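Local coordinates for DNA ligase (Archaeoglobus fulgidus, PDB 3GDE), which probably seals nicks in double-stranded DNA during replication, recombination and repair, joining the strand ends at the expense of ATP, at residues L73-G78 and L142-Y147; Q100-K105 and A150-A155; E336-D341 and K370-K375; F449-L454 and G465-G470; Y501-A506 and P525-L530. All coordinates share one frame; numbering follows the deposited sequence.

Contact 1: L73-G78 and L142-Y147; sequences LENVSG and LLTGLY
Leu73 and Tyr147 meet where helix 66-77 packs against helix 135-149 in the DNA-binding domain. The two helix segments run 8.8 Å apart at closest approach and cross at -42°. Apolar contacts carry most of the interface. Leu73 CD2 sits over the centre of the Tyr147 ring as a CH-pi contact, 3.9 Å from the ring centroid. Tyr147 CG is anti to its own carbonyl carbon (chi1 -80°), beside the backbone N. Val76 CG1 lies 3.8 Å from Tyr147 CB. The same methyl also meets Thr144 CG2 at 3.7 Å.

Polar contacts add little between the two segments. Asn75 OD1 comes within 3.2 Å of Thr144 OG1, but the Thr144 hydroxyl bonds back to Ile140 O in its own helix. The Tyr147 hydroxyl is bonded to Thr159 OG1 of helix 152-162. An alanine in place of Tyr147 would probably leave Leu73 CD2 without its aromatic face and Thr159 without this partner, while the CB contact with Val76 would stay. The helices are thus held to each other by shape and apolar packing, and the hydroxyls of Thr144 and Tyr147 serve their own helix and a third one.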
# COMPACT_ATOMS: atom_id res chain seq x y z
N LEU A 73 4.73 26.15 8.92
CA LEU A 73 3.56 26.88 9.41
C LEU A 73 3.95 27.94 10.45
O LEU A 73 3.36 29.02 10.47
CB LEU A 73 2.50 25.90 9.95
CG LEU A 73 1.73 25.10 8.88
CD1 LEU A 73 0.92 23.95 9.48
CD2 LEU A 73 0.82 25.99 8.05
N GLU A 74 4.93 27.63 11.29
CA GLU A 74 5.56 28.58 12.19
C GLU A 74 6.11 29.78 11.41
O GLU A 74 5.84 30.93 11.76
CB GLU A 74 6.76 27.93 12.87
CG GLU A 74 6.55 27.24 14.18
CD GLU A 74 7.79 27.42 15.06
OE1 GLU A 74 7.92 28.49 15.67
OE2 GLU A 74 8.64 26.50 15.10
N ASN A 75 6.91 29.48 10.38
CA ASN A 75 7.54 30.52 9.57
C ASN A 75 6.55 31.49 8.96
O ASN A 75 6.76 32.70 9.03
CB ASN A 75 8.40 29.92 8.46
CG ASN A 75 9.65 29.24 8.97
OD1 ASN A 75 10.21 28.37 8.29
ND2 ASN A 75 10.10 29.63 10.16
N VAL A 76 5.47 30.97 8.38
CA VAL A 76 4.54 31.80 7.63
C VAL A 76 3.58 32.59 8.51
O VAL A 76 3.23 33.73 8.18
CB VAL A 76 3.77 31.00 6.53
CG1 VAL A 76 4.74 30.45 5.50
CG2 VAL A 76 2.93 29.86 7.13
N SER A 77 3.17 31.99 9.63
CA SER A 77 2.11 32.56 10.48
C SER A 77 2.66 33.37 11.64
O SER A 77 1.95 34.21 12.22
CB SER A 77 1.22 31.46 11.02
OG SER A 77 1.94 30.63 11.93
N GLY A 78 3.91 33.11 11.99
CA GLY A 78 4.52 33.74 13.16
C GLY A 78 4.17 33.06 14.47
O GLY A 78 4.86 33.27 15.47
N LEU A 142 11.17 25.44 1.23
CA LEU A 142 10.31 25.20 0.07
C LEU A 142 8.83 25.12 0.41
O LEU A 142 7.99 25.71 -0.26
CB LEU A 142 10.76 23.95 -0.70
CG LEU A 142 12.06 24.09 -1.49
CD1 LEU A 142 12.56 22.72 -1.95
CD2 LEU A 142 11.89 25.06 -2.68
N LEU A 143 8.51 24.38 1.47
CA LEU A 143 7.15 24.34 2.00
C LEU A 143 6.66 25.71 2.48
O LEU A 143 5.50 26.06 2.25
CB LEU A 143 7.06 23.34 3.16
CG LEU A 143 7.28 21.85 2.88
CD1 LEU A 143 7.50 21.11 4.20
CD2 LEU A 143 6.10 21.25 2.07
N THR A 144 7.53 26.45 3.17
CA THR A 144 7.29 27.83 3.63
C THR A 144 6.97 28.79 2.48
O THR A 144 6.11 29.66 2.61
CB THR A 144 8.52 28.37 4.41
OG1 THR A 144 8.70 27.61 5.61
CG2 THR A 144 8.37 29.86 4.79
N GLY A 145 7.68 28.63 1.36
CA GLY A 145 7.42 29.42 0.18
C GLY A 145 6.06 29.12 -0.41
O GLY A 145 5.40 30.02 -0.94
N LEU A 146 5.65 27.85 -0.33
CA LEU A 146 4.38 27.41 -0.87
C LEU A 146 3.21 27.91 -0.01
O LEU A 146 2.20 28.41 -0.54
CB LEU A 146 4.37 25.88 -0.96
CG LEU A 146 3.80 25.16 -2.18
CD1 LEU A 146 4.42 25.67 -3.50
CD2 LEU A 146 4.00 23.66 -2.03
N TYR A 147 3.34 27.80 1.31
CA TYR A 147 2.33 28.30 2.24
C TYR A 147 2.18 29.82 2.19
O TYR A 147 1.10 30.35 2.44
CB TYR A 147 2.64 27.88 3.68
CG TYR A 147 2.26 26.47 4.05
CD1 TYR A 147 3.20 25.60 4.58
CD2 TYR A 147 0.94 26.01 3.88
CE1 TYR A 147 2.85 24.28 4.95
CE2 TYR A 147 0.58 24.71 4.22
CZ TYR A 147 1.54 23.85 4.76
OH TYR A 147 1.19 22.56 5.12

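Contact 2: Q100-K105 and A150-A155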
# COMPACT_ATOMS: atom_id res chain seq x y z
N GLN A 100 -6.61 27.95 8.80
CA GLN A 100 -6.85 28.97 9.79
C GLN A 100 -5.66 29.93 9.93
O GLN A 100 -5.85 31.14 10.00
CB GLN A 100 -7.19 28.33 11.15
CG GLN A 100 -8.25 29.10 11.93
CD GLN A 100 -9.42 29.54 11.05
OE1 GLN A 100 -10.06 28.73 10.37
NE2 GLN A 100 -9.70 30.84 11.07
N LEU A 101 -4.45 29.39 9.95
CA LEU A 101 -3.25 30.23 10.03
C LEU A 101 -3.08 31.15 8.82
O LEU A 101 -2.72 32.31 8.97
CB LEU A 101 -1.99 29.39 10.24
CG LEU A 101 -1.89 28.59 11.55
CD1 LEU A 101 -0.60 27.80 11.58
CD2 LEU A 101 -2.01 29.52 12.79
N ILE A 102 -3.33 30.64 7.62
CA ILE A 102 -3.21 31.45 6.41
C ILE A 102 -4.35 32.48 6.29
O ILE A 102 -4.13 33.60 5.85
CB ILE A 102 -3.06 30.57 5.13
CG1 ILE A 102 -1.59 30.20 4.90
CG2 ILE A 102 -3.55 31.31 3.88
CD1 ILE A 102 -1.00 29.18 5.83
N LYS A 103 -5.55 32.10 6.73
CA LYS A 103 -6.68 33.02 6.79
C LYS A 103 -6.34 34.24 7.64
O LYS A 103 -6.59 35.37 7.23
CB LYS A 103 -7.93 32.32 7.32
CG LYS A 103 -9.19 33.15 7.23
CD LYS A 103 -10.36 32.45 7.89
CE LYS A 103 -11.49 33.43 8.22
NZ LYS A 103 -12.56 32.80 9.05
N LYS A 104 -5.77 33.99 8.81
CA LYS A 104 -5.31 35.03 9.73
C LYS A 104 -4.16 35.86 9.13
O LYS A 104 -4.12 37.08 9.29
CB LYS A 104 -4.91 34.39 11.07
CG LYS A 104 -3.79 35.07 11.85
CD LYS A 104 -2.83 34.03 12.46
CE LYS A 104 -1.64 33.71 11.54
NZ LYS A 104 -0.61 34.82 11.51
N LYS A 105 -3.24 35.20 8.42
CA LYS A 105 -2.05 35.85 7.89
C LYS A 105 -2.29 36.78 6.69
O LYS A 105 -1.67 37.83 6.59
CB LYS A 105 -0.97 34.82 7.54
CG LYS A 105 0.40 35.43 7.26
CD LYS A 105 0.95 36.15 8.50
CE LYS A 105 2.26 36.84 8.19
NZ LYS A 105 3.22 36.75 9.34
N ALA A 150 -0.16 30.39 -0.95
CA ALA A 150 -1.40 29.63 -1.02
C ALA A 150 -2.60 30.33 -0.37
O ALA A 150 -2.45 31.09 0.58
CB ALA A 150 -1.19 28.27 -0.37
N THR A 151 -3.79 30.08 -0.91
CA THR A 151 -5.03 30.49 -0.24
C THR A 151 -5.25 29.58 1.00
O THR A 151 -4.64 28.52 1.10
CB THR A 151 -6.26 30.42 -1.18
OG1 THR A 151 -6.54 29.06 -1.52
CG2 THR A 151 -6.04 31.25 -2.45
N PRO A 152 -6.10 30.02 1.94
CA PRO A 152 -6.43 29.17 3.09
C PRO A 152 -6.88 27.76 2.67
O PRO A 152 -6.38 26.78 3.22
CB PRO A 152 -7.57 29.94 3.77
CG PRO A 152 -7.26 31.38 3.47
CD PRO A 152 -6.78 31.33 2.03
N LEU A 153 -7.78 27.66 1.70
CA LEU A 153 -8.25 26.36 1.20
C LEU A 153 -7.18 25.55 0.47
O LEU A 153 -7.18 24.31 0.52
CB LEU A 153 -9.47 26.54 0.31
CG LEU A 153 -10.60 25.52 0.41
CD1 LEU A 153 -10.87 25.08 1.87
CD2 LEU A 153 -11.83 26.11 -0.23
N GLU A 154 -6.26 26.23 -0.21
CA GLU A 154 -5.11 25.55 -0.80
C GLU A 154 -4.21 24.97 0.29
O GLU A 154 -3.73 23.85 0.15
CB GLU A 154 -4.28 26.49 -1.68
CG GLU A 154 -4.78 26.62 -3.08
CD GLU A 154 -4.07 27.71 -3.89
OE1 GLU A 154 -3.48 28.64 -3.29
OE2 GLU A 154 -4.09 27.65 -5.14
N ALA A 155 -3.99 25.74 1.35
CA ALA A 155 -3.12 25.32 2.43
C ALA A 155 -3.68 24.09 3.14
O ALA A 155 -2.93 23.21 3.58
CB ALA A 155 -2.91 26.47 3.42
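A capping box opens helix 152-162, and its first turn brings Pro152 against Ile102 of helix 94-108. The contact belongs to the all-helical DNA-binding domain. Thr151 is the N-cap. Its OG1 accepts from Glu154 N at 3.1 Å. In return Thr151 N donates to Glu154 OE1 at 2.8 Å, and this bond is fairly straight (165°). The donor meets OE1 on its anti side, 21° out of the carboxylate plane. Glu154 OE2 is bonded to Leu115 N, so the carboxylate is held at both oxygens. Pro152 has no N-H to offer, which suits the first turn of a helix, where amides lack carbonyl partners.

Ile102 carries most of the packing. Its two branches do different work. CG2, anti to the backbone N, presses on the start of the helix. It lies 3.5 Å from Pro152 N and 3.7 Å from Pro152 CD. The same methyl is 3.5 Å from Ala150 O, so it covers the chain just before the cap. The other branch goes deeper: Ile102 CD1 reaches Ala155 CB at 4.1 Å, one turn further along. Ala155 also touches Ala98, and Pro152 touches Glu99, so the same helix 94-108 continues the interface.

Lys103 closes the outer side with its base alone. Its chain is extended and leads away from Pro152. Lys103 CA is 3.7 Å from Pro152 CG, and Lys103 CB is 4.0 Å from that same ring carbon.

Contact 3: E336-D341 and K370-K375; sequences EAHFFD and KIKLAK
Lys372 lies beside His338, its side chain pointing the same way, on two neighbouring parallel strands of the adenylation domain. Its CB stands over one face of the imidazole, 3.6 Å from His338 ND1. CG follows across the same face, 3.6 Å from His338 CE1, in a CH-pi contact 24° off the ring normal. The chain then bends twice, at chi2 (-79°) and chi3 (-89°), and its end leads away. The tip, NZ, remains 5.7 Å from Glu336 OE1. That is too far for a salt bridge, though the opposite charges may still attract.

Both His338 nitrogens have a polar partner. A water in the plane of the ring lies 2.7 Å from ND1 and donates to Leu373 O. His338 NE2 makes a weak bond to Glu336 OE1.

Four backbone bonds join the strands. Ala337 N and Phe339 N donate to Lys370 O and Lys372 O, respectively. Lys372 N and Ala374 N donate to Ala337 O and Phe339 O, respectively. The face with Ala337, Phe339, Ile371 and Leu373 is apolar: Ile371 CG2 meets the edge of the Phe339 ring, 3.7 Å from CE2, and Ile371 CD1 touches Ala337 CB. At the end of the pairing, Phe340 CB touches Ala374 CB, while its ring leads away toward Arg257 and Glu250. Phe340, Arg257 and Glu250 are predicted ATP-binding residues.

Strand 335-342 lies between strand 371-379 and strand 296-306, where Phe340 and Asp341 form a classic bulge opposite Asp299. Helix 354-364 covers Phe339 and Leu373, and helix 282-291 packs on Ile371.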
# COMPACT_ATOMS: atom_id res chain seq x y z
N GLU A 336 17.43 -16.70 -0.28
CA GLU A 336 17.24 -17.36 -1.57
C GLU A 336 15.85 -17.09 -2.12
O GLU A 336 14.95 -16.72 -1.37
CB GLU A 336 17.55 -18.86 -1.50
CG GLU A 336 16.91 -19.60 -0.37
CD GLU A 336 17.51 -20.97 -0.18
OE1 GLU A 336 16.79 -21.96 -0.38
OE2 GLU A 336 18.71 -21.05 0.16
N ALA A 337 15.71 -17.26 -3.43
CA ALA A 337 14.47 -16.94 -4.12
C ALA A 337 13.90 -18.19 -4.78
O ALA A 337 14.63 -18.96 -5.39
CB ALA A 337 14.69 -15.84 -5.15
N HIS A 338 12.59 -18.37 -4.63
CA HIS A 338 11.85 -19.47 -5.24
C HIS A 338 10.76 -18.91 -6.12
O HIS A 338 9.82 -18.28 -5.64
CB HIS A 338 11.25 -20.38 -4.17
CG HIS A 338 12.27 -21.00 -3.26
ND1 HIS A 338 12.50 -22.36 -3.22
CD2 HIS A 338 13.12 -20.45 -2.37
CE1 HIS A 338 13.45 -22.62 -2.34
NE2 HIS A 338 13.85 -21.48 -1.81
N PHE A 339 10.89 -19.14 -7.42
CA PHE A 339 9.96 -18.63 -8.39
C PHE A 339 8.87 -19.65 -8.70
O PHE A 339 9.13 -20.84 -8.77
CB PHE A 339 10.70 -18.18 -9.66
CG PHE A 339 11.63 -17.02 -9.41
CD1 PHE A 339 11.11 -15.74 -9.16
CD2 PHE A 339 13.02 -17.20 -9.41
CE1 PHE A 339 11.97 -14.67 -8.92
CE2 PHE A 339 13.88 -16.12 -9.17
CZ PHE A 339 13.35 -14.85 -8.93
N PHE A 340 7.64 -19.15 -8.85
CA PHE A 340 6.47 -19.99 -9.09
C PHE A 340 5.60 -19.55 -10.27
O PHE A 340 4.70 -20.26 -10.67
CB PHE A 340 5.61 -20.14 -7.82
CG PHE A 340 5.12 -18.83 -7.24
CD1 PHE A 340 3.98 -18.20 -7.75
CD2 PHE A 340 5.76 -18.26 -6.13
CE1 PHE A 340 3.51 -17.00 -7.20
CE2 PHE A 340 5.29 -17.06 -5.58
CZ PHE A 340 4.16 -16.43 -6.12
N ASP A 341 5.87 -18.36 -10.80
CA ASP A 341 5.15 -17.88 -11.97
C ASP A 341 5.92 -16.87 -12.82
O ASP A 341 6.94 -16.32 -12.40
CB ASP A 341 3.77 -17.32 -11.57
CG ASP A 341 2.67 -17.77 -12.51
OD1 ASP A 341 2.93 -17.92 -13.72
OD2 ASP A 341 1.54 -17.98 -12.03
N LYS A 370 21.03 -20.32 -4.85
CA LYS A 370 20.28 -19.17 -4.37
C LYS A 370 19.01 -18.85 -5.18
O LYS A 370 18.20 -18.03 -4.74
CB LYS A 370 21.17 -17.93 -4.27
CG LYS A 370 22.27 -18.03 -3.22
CD LYS A 370 22.70 -16.64 -2.74
CE LYS A 370 24.01 -16.70 -1.95
NZ LYS A 370 24.46 -15.35 -1.49
N ILE A 371 18.84 -19.50 -6.33
CA ILE A 371 17.65 -19.32 -7.18
C ILE A 371 17.01 -20.67 -7.50
O ILE A 371 17.62 -21.51 -8.16
CB ILE A 371 17.97 -18.56 -8.53
CG1 ILE A 371 18.55 -17.15 -8.29
CG2 ILE A 371 16.74 -18.52 -9.47
CD1 ILE A 371 17.67 -16.17 -7.50
N LYS A 372 15.78 -20.87 -7.04
CA LYS A 372 15.09 -22.14 -7.24
C LYS A 372 13.74 -21.95 -7.92
O LYS A 372 13.17 -20.86 -7.90
CB LYS A 372 14.88 -22.85 -5.90
CG LYS A 372 16.03 -22.72 -4.91
CD LYS A 372 17.16 -23.68 -5.24
CE LYS A 372 16.97 -25.02 -4.56
NZ LYS A 372 18.29 -25.70 -4.40
N LEU A 373 13.25 -23.03 -8.53
CA LEU A 373 11.85 -23.15 -8.91
C LEU A 373 11.06 -23.79 -7.78
O LEU A 373 11.54 -24.71 -7.11
CB LEU A 373 11.71 -24.02 -10.15
CG LEU A 373 11.39 -23.38 -11.51
CD1 LEU A 373 11.80 -21.92 -11.55
CD2 LEU A 373 12.05 -24.17 -12.64
N ALA A 374 9.84 -23.30 -7.57
CA ALA A 374 8.90 -23.97 -6.70
C ALA A 374 8.65 -25.37 -7.26
O ALA A 374 8.39 -25.54 -8.45
CB ALA A 374 7.59 -23.20 -6.61
N LYS A 375 8.77 -26.37 -6.39
CA LYS A 375 8.39 -27.71 -6.76
C LYS A 375 6.88 -27.70 -6.98
O LYS A 375 6.11 -27.18 -6.18
CB LYS A 375 8.81 -28.70 -5.66
CG LYS A 375 8.40 -30.16 -5.89
CD LYS A 375 8.94 -31.07 -4.78
CE LYS A 375 8.47 -32.51 -4.95
NZ LYS A 375 8.92 -33.11 -6.24
O HOH W 1 11.48 -24.72 -4.15

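Contact 4: F449-L454 and G465-G470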
# COMPACT_ATOMS: atom_id res chain seq x y z
N PHE A 449 -4.34 0.21 21.79
CA PHE A 449 -4.39 0.75 20.40
C PHE A 449 -5.65 0.35 19.65
O PHE A 449 -6.02 -0.82 19.62
CB PHE A 449 -3.15 0.32 19.60
CG PHE A 449 -1.85 0.64 20.28
CD1 PHE A 449 -1.25 -0.29 21.13
CD2 PHE A 449 -1.22 1.86 20.08
CE1 PHE A 449 -0.03 0.00 21.78
CE2 PHE A 449 -0.01 2.17 20.72
CZ PHE A 449 0.59 1.24 21.57
N GLU A 450 -6.31 1.33 19.05
CA GLU A 450 -7.52 1.11 18.24
C GLU A 450 -7.12 0.74 16.82
O GLU A 450 -6.23 1.37 16.24
CB GLU A 450 -8.38 2.36 18.22
CG GLU A 450 -8.90 2.79 19.57
CD GLU A 450 -9.84 1.77 20.17
OE1 GLU A 450 -9.59 1.31 21.31
OE2 GLU A 450 -10.83 1.41 19.50
N LEU A 451 -7.79 -0.27 16.26
CA LEU A 451 -7.38 -0.86 14.99
C LEU A 451 -8.48 -0.82 13.95
O LEU A 451 -9.65 -1.08 14.26
CB LEU A 451 -6.91 -2.31 15.18
CG LEU A 451 -5.84 -2.62 16.23
CD1 LEU A 451 -5.78 -4.13 16.44
CD2 LEU A 451 -4.47 -2.06 15.87
N ALA A 452 -8.12 -0.50 12.71
CA ALA A 452 -9.11 -0.34 11.65
C ALA A 452 -8.69 -1.01 10.36
O ALA A 452 -7.51 -1.02 10.01
CB ALA A 452 -9.42 1.14 11.42
N CYS A 453 -9.66 -1.57 9.67
CA CYS A 453 -9.46 -2.09 8.32
C CYS A 453 -9.90 -1.01 7.30
O CYS A 453 -10.49 -0.01 7.66
CB CYS A 453 -10.23 -3.40 8.13
SG CYS A 453 -12.02 -3.25 8.02
N LEU A 454 -9.59 -1.25 6.03
CA LEU A 454 -9.84 -0.28 4.97
C LEU A 454 -11.06 -0.60 4.09
O LEU A 454 -11.28 -1.75 3.70
CB LEU A 454 -8.58 -0.16 4.10
CG LEU A 454 -8.64 0.74 2.86
CD1 LEU A 454 -8.48 2.22 3.22
CD2 LEU A 454 -7.59 0.28 1.83
N GLY A 465 -11.33 -3.43 16.17
CA GLY A 465 -10.95 -3.91 17.48
C GLY A 465 -9.96 -3.04 18.22
O GLY A 465 -9.67 -1.91 17.80
N ARG A 466 -9.46 -3.58 19.32
CA ARG A 466 -8.52 -2.90 20.19
C ARG A 466 -7.53 -3.90 20.78
O ARG A 466 -7.93 -4.98 21.22
CB ARG A 466 -9.27 -2.20 21.31
CG ARG A 466 -8.41 -1.23 22.06
CD ARG A 466 -8.19 -1.69 23.46
NE ARG A 466 -9.23 -1.18 24.35
CZ ARG A 466 -9.27 -1.42 25.66
NH1 ARG A 466 -8.32 -2.17 26.23
NH2 ARG A 466 -10.26 -0.91 26.40
N VAL A 467 -6.25 -3.53 20.79
CA VAL A 467 -5.18 -4.44 21.18
C VAL A 467 -4.32 -3.86 22.31
O VAL A 467 -3.99 -2.68 22.30
CB VAL A 467 -4.31 -4.88 19.95
CG1 VAL A 467 -3.56 -3.71 19.32
CG2 VAL A 467 -3.34 -6.00 20.33
N ALA A 468 -3.97 -4.73 23.28
CA ALA A 468 -3.16 -4.34 24.44
C ALA A 468 -2.12 -5.39 24.79
O ALA A 468 -1.14 -5.10 25.48
CB ALA A 468 -4.06 -4.06 25.63
N THR A 469 -2.32 -6.62 24.30
CA THR A 469 -1.37 -7.71 24.56
C THR A 469 -0.38 -7.90 23.42
O THR A 469 -0.67 -7.57 22.27
CB THR A 469 -2.08 -9.06 24.88
OG1 THR A 469 -2.96 -9.43 23.80
CG2 THR A 469 -2.90 -8.95 26.14
N GLY A 470 0.79 -8.45 23.75
CA GLY A 470 1.79 -8.80 22.77
C GLY A 470 2.92 -7.79 22.69
O GLY A 470 3.84 -7.96 21.89
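Phe449-Leu451 and Gly465-Val467 pair as antiparallel strands of a beta hairpin, their segment axes at 138°. Phe449 and Val467 form a hydrogen-bonded pair: Phe449 N donates to Val467 O at 3.0 Å, and Val467 N returns a bond to Phe449 O. Leu451 N donates to Gly465 O at 2.9 Å. The return bond, Gly465 N to Leu451 O, is weak at 3.5 Å. Gly465 has backbone angles at which a CB would jam against the carbonyl O of the preceding residue.

Val467, Leu451 and Phe449 share the inner face. Val467 CG1 stands between its backbone N and carbonyl carbon (chi1 64°), and there it meets both neighbours. It is 3.7 Å from Leu451 CD1 and 4.1 Å from Phe449 CB. The Phe449 ring turns an edge to Val467 O, with CD1 at 3.8 Å.

Glu450 and Arg466 are the non-hydrogen-bonded pair on the opposite face. Glu450 OE1 and Arg466 NE form at best a long salt bridge at 3.9 Å, and the placing of OE1 is doubtful. The firmer partner of Glu450 is Lys463: OE2 makes a salt bridge to its NZ, on the other strand of the hairpin.

The hairpin is part of the OB-fold domain. Strand 428-437 pairs with strand 446-454 on its other side, through Glu450 and Ala452. Leu451 packs on Phe503 and Val505 of strand 502-506, and Phe449 meets Phe503 edge-to-face. Further along the strand, Cys453 touches helix 542-550.

Contact 5: Y501-A506 and P525-L530; sequences YVFEVA and PRFVRL
Phe503 and Phe527 make an edge-to-face pair at the apolar centre. Their centroids are 4.8 Å apart and their planes stand at 74°. Phe527 is the edge: its CE1 lies over the centre of the Phe503 ring. Leu530 CD1 comes to the rim of Phe503 in its plane, 3.7 Å from CE1. It also touches Tyr501 CB at 4.0 Å. Phe471 stacks on Phe527. An alanine at Phe503 would probably leave the edge of Phe527 without its ring face and open a gap beside Leu530.

The strands are antiparallel neighbours in the OB-fold domain, and a classic beta bulge breaks their register. Val528 and Arg529 both face Glu504. Glu504 N donates to Arg529 O at 2.7 Å, and Val528 N donates to Glu504 O at 2.9 Å. Beyond the bulge, Ala506 and Arg526 exchange two backbone bonds, and Val528 CG2 packs on Ala506 CB.

On the polar side, Glu504 runs beside Arg529. Its OE1 forms a salt bridge to Arg529 NE at 3.2 Å, though the hydrogen bond within it is weak and bent (128°). OE1 also pairs with Arg531, and OE2 bonds to Thr427 OG1. Arg529 NH1 binds a phosphate ion, probably from the crystallisation liquor.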
# COMPACT_ATOMS: atom_id res chain seq x y z
N TYR A 501 0.37 4.38 10.71
CA TYR A 501 1.09 3.15 11.03
C TYR A 501 0.18 1.93 10.98
O TYR A 501 -1.01 2.01 11.29
CB TYR A 501 1.81 3.29 12.37
CG TYR A 501 2.89 4.36 12.34
CD1 TYR A 501 2.77 5.53 13.10
CD2 TYR A 501 4.02 4.21 11.52
CE1 TYR A 501 3.74 6.52 13.06
CE2 TYR A 501 5.01 5.19 11.47
CZ TYR A 501 4.86 6.35 12.24
OH TYR A 501 5.85 7.33 12.21
N VAL A 502 0.75 0.82 10.55
CA VAL A 502 0.01 -0.43 10.42
C VAL A 502 0.64 -1.49 11.34
O VAL A 502 1.86 -1.68 11.33
CB VAL A 502 0.01 -0.91 8.92
CG1 VAL A 502 -0.50 -2.34 8.78
CG2 VAL A 502 -0.81 0.06 8.05
N PHE A 503 -0.19 -2.15 12.14
CA PHE A 503 0.27 -3.26 12.99
C PHE A 503 -0.10 -4.59 12.36
O PHE A 503 -1.18 -4.72 11.79
CB PHE A 503 -0.41 -3.24 14.37
CG PHE A 503 0.07 -2.16 15.30
CD1 PHE A 503 1.16 -1.35 14.99
CD2 PHE A 503 -0.58 -1.97 16.53
CE1 PHE A 503 1.59 -0.36 15.85
CE2 PHE A 503 -0.15 -0.98 17.42
CZ PHE A 503 0.93 -0.17 17.08
N GLU A 504 0.79 -5.58 12.45
CA GLU A 504 0.38 -6.97 12.24
C GLU A 504 -0.26 -7.51 13.53
O GLU A 504 0.34 -7.47 14.61
CB GLU A 504 1.55 -7.86 11.82
CG GLU A 504 1.11 -9.30 11.48
CD GLU A 504 2.24 -10.20 11.01
OE1 GLU A 504 3.34 -9.69 10.70
OE2 GLU A 504 2.00 -11.44 10.94
N VAL A 505 -1.49 -8.00 13.40
CA VAL A 505 -2.33 -8.39 14.53
C VAL A 505 -2.81 -9.84 14.35
O VAL A 505 -3.37 -10.20 13.30
CB VAL A 505 -3.56 -7.46 14.66
CG1 VAL A 505 -4.44 -7.85 15.83
CG2 VAL A 505 -3.12 -6.00 14.80
N ALA A 506 -2.60 -10.65 15.39
CA ALA A 506 -3.19 -11.99 15.47
C ALA A 506 -4.49 -11.92 16.27
O ALA A 506 -4.73 -10.98 17.02
CB ALA A 506 -2.21 -12.96 16.12
N PRO A 525 -7.36 -10.06 20.20
CA PRO A 525 -6.34 -9.54 19.30
C PRO A 525 -4.99 -9.49 20.03
O PRO A 525 -4.95 -9.26 21.24
CB PRO A 525 -6.84 -8.13 18.97
CG PRO A 525 -7.64 -7.74 20.14
CD PRO A 525 -8.32 -9.01 20.59
N ARG A 526 -3.91 -9.72 19.30
CA ARG A 526 -2.60 -9.79 19.93
C ARG A 526 -1.59 -9.20 18.98
O ARG A 526 -1.55 -9.57 17.81
CB ARG A 526 -2.25 -11.25 20.30
CG ARG A 526 -0.85 -11.46 20.90
CD ARG A 526 -0.66 -12.89 21.48
NE ARG A 526 -1.31 -13.02 22.78
CZ ARG A 526 -0.76 -12.68 23.94
NH1 ARG A 526 0.48 -12.20 23.98
NH2 ARG A 526 -1.45 -12.82 25.07
N PHE A 527 -0.77 -8.29 19.49
CA PHE A 527 0.22 -7.59 18.68
C PHE A 527 1.34 -8.54 18.29
O PHE A 527 1.92 -9.22 19.14
CB PHE A 527 0.76 -6.39 19.45
CG PHE A 527 1.84 -5.60 18.73
CD1 PHE A 527 1.52 -4.72 17.69
CD2 PHE A 527 3.18 -5.72 19.11
CE1 PHE A 527 2.52 -4.00 17.03
CE2 PHE A 527 4.18 -4.99 18.46
CZ PHE A 527 3.85 -4.12 17.43
N VAL A 528 1.63 -8.60 16.99
CA VAL A 528 2.76 -9.36 16.47
C VAL A 528 3.96 -8.43 16.23
O VAL A 528 5.01 -8.59 16.85
CB VAL A 528 2.37 -10.14 15.19
CG1 VAL A 528 3.51 -11.04 14.73
CG2 VAL A 528 1.10 -10.99 15.44
N ARG A 529 3.79 -7.45 15.33
CA ARG A 529 4.80 -6.42 15.06
C ARG A 529 4.25 -5.22 14.30
O ARG A 529 3.18 -5.28 13.68
CB ARG A 529 5.96 -7.02 14.27
CG ARG A 529 5.59 -7.50 12.88
CD ARG A 529 6.75 -8.30 12.30
NE ARG A 529 6.27 -9.62 11.89
CZ ARG A 529 6.46 -10.74 12.57
NH1 ARG A 529 7.15 -10.77 13.71
NH2 ARG A 529 5.96 -11.86 12.10
N LEU A 530 5.01 -4.12 14.34
CA LEU A 530 4.75 -2.95 13.52
C LEU A 530 5.12 -3.28 12.07
O LEU A 530 6.18 -3.82 11.82
CB LEU A 530 5.61 -1.77 14.02
CG LEU A 530 5.63 -0.43 13.26
CD1 LEU A 530 4.32 0.36 13.41
CD2 LEU A 530 6.80 0.40 13.77

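Overall arrangement
The five contacts sample all three domains. Contacts 1 and 2 join helices of the DNA-binding domain and touch each other: Lys104 NZ probably bonds to Ser77 O. Thr159 OG1 is hydrogen-bonded both to Tyr147 OH and to Ala155 O. They rely on apolar side chains and are partly buried. Contacts 3, 4 and 5 pair strands, so backbone bonds carry them. Contact 3, the parallel one, lies in the adenylation domain, about 51 Å from contact 1 between centres, and alone contains a predicted ATP-binding residue. Contacts 4 and 5 are antiparallel and share the OB-fold sheet, their centres about 7 Å apart. Contact 4 is the buried one. Contact 5 is partly buried and adds a bulge and a phosphate-bound arginine.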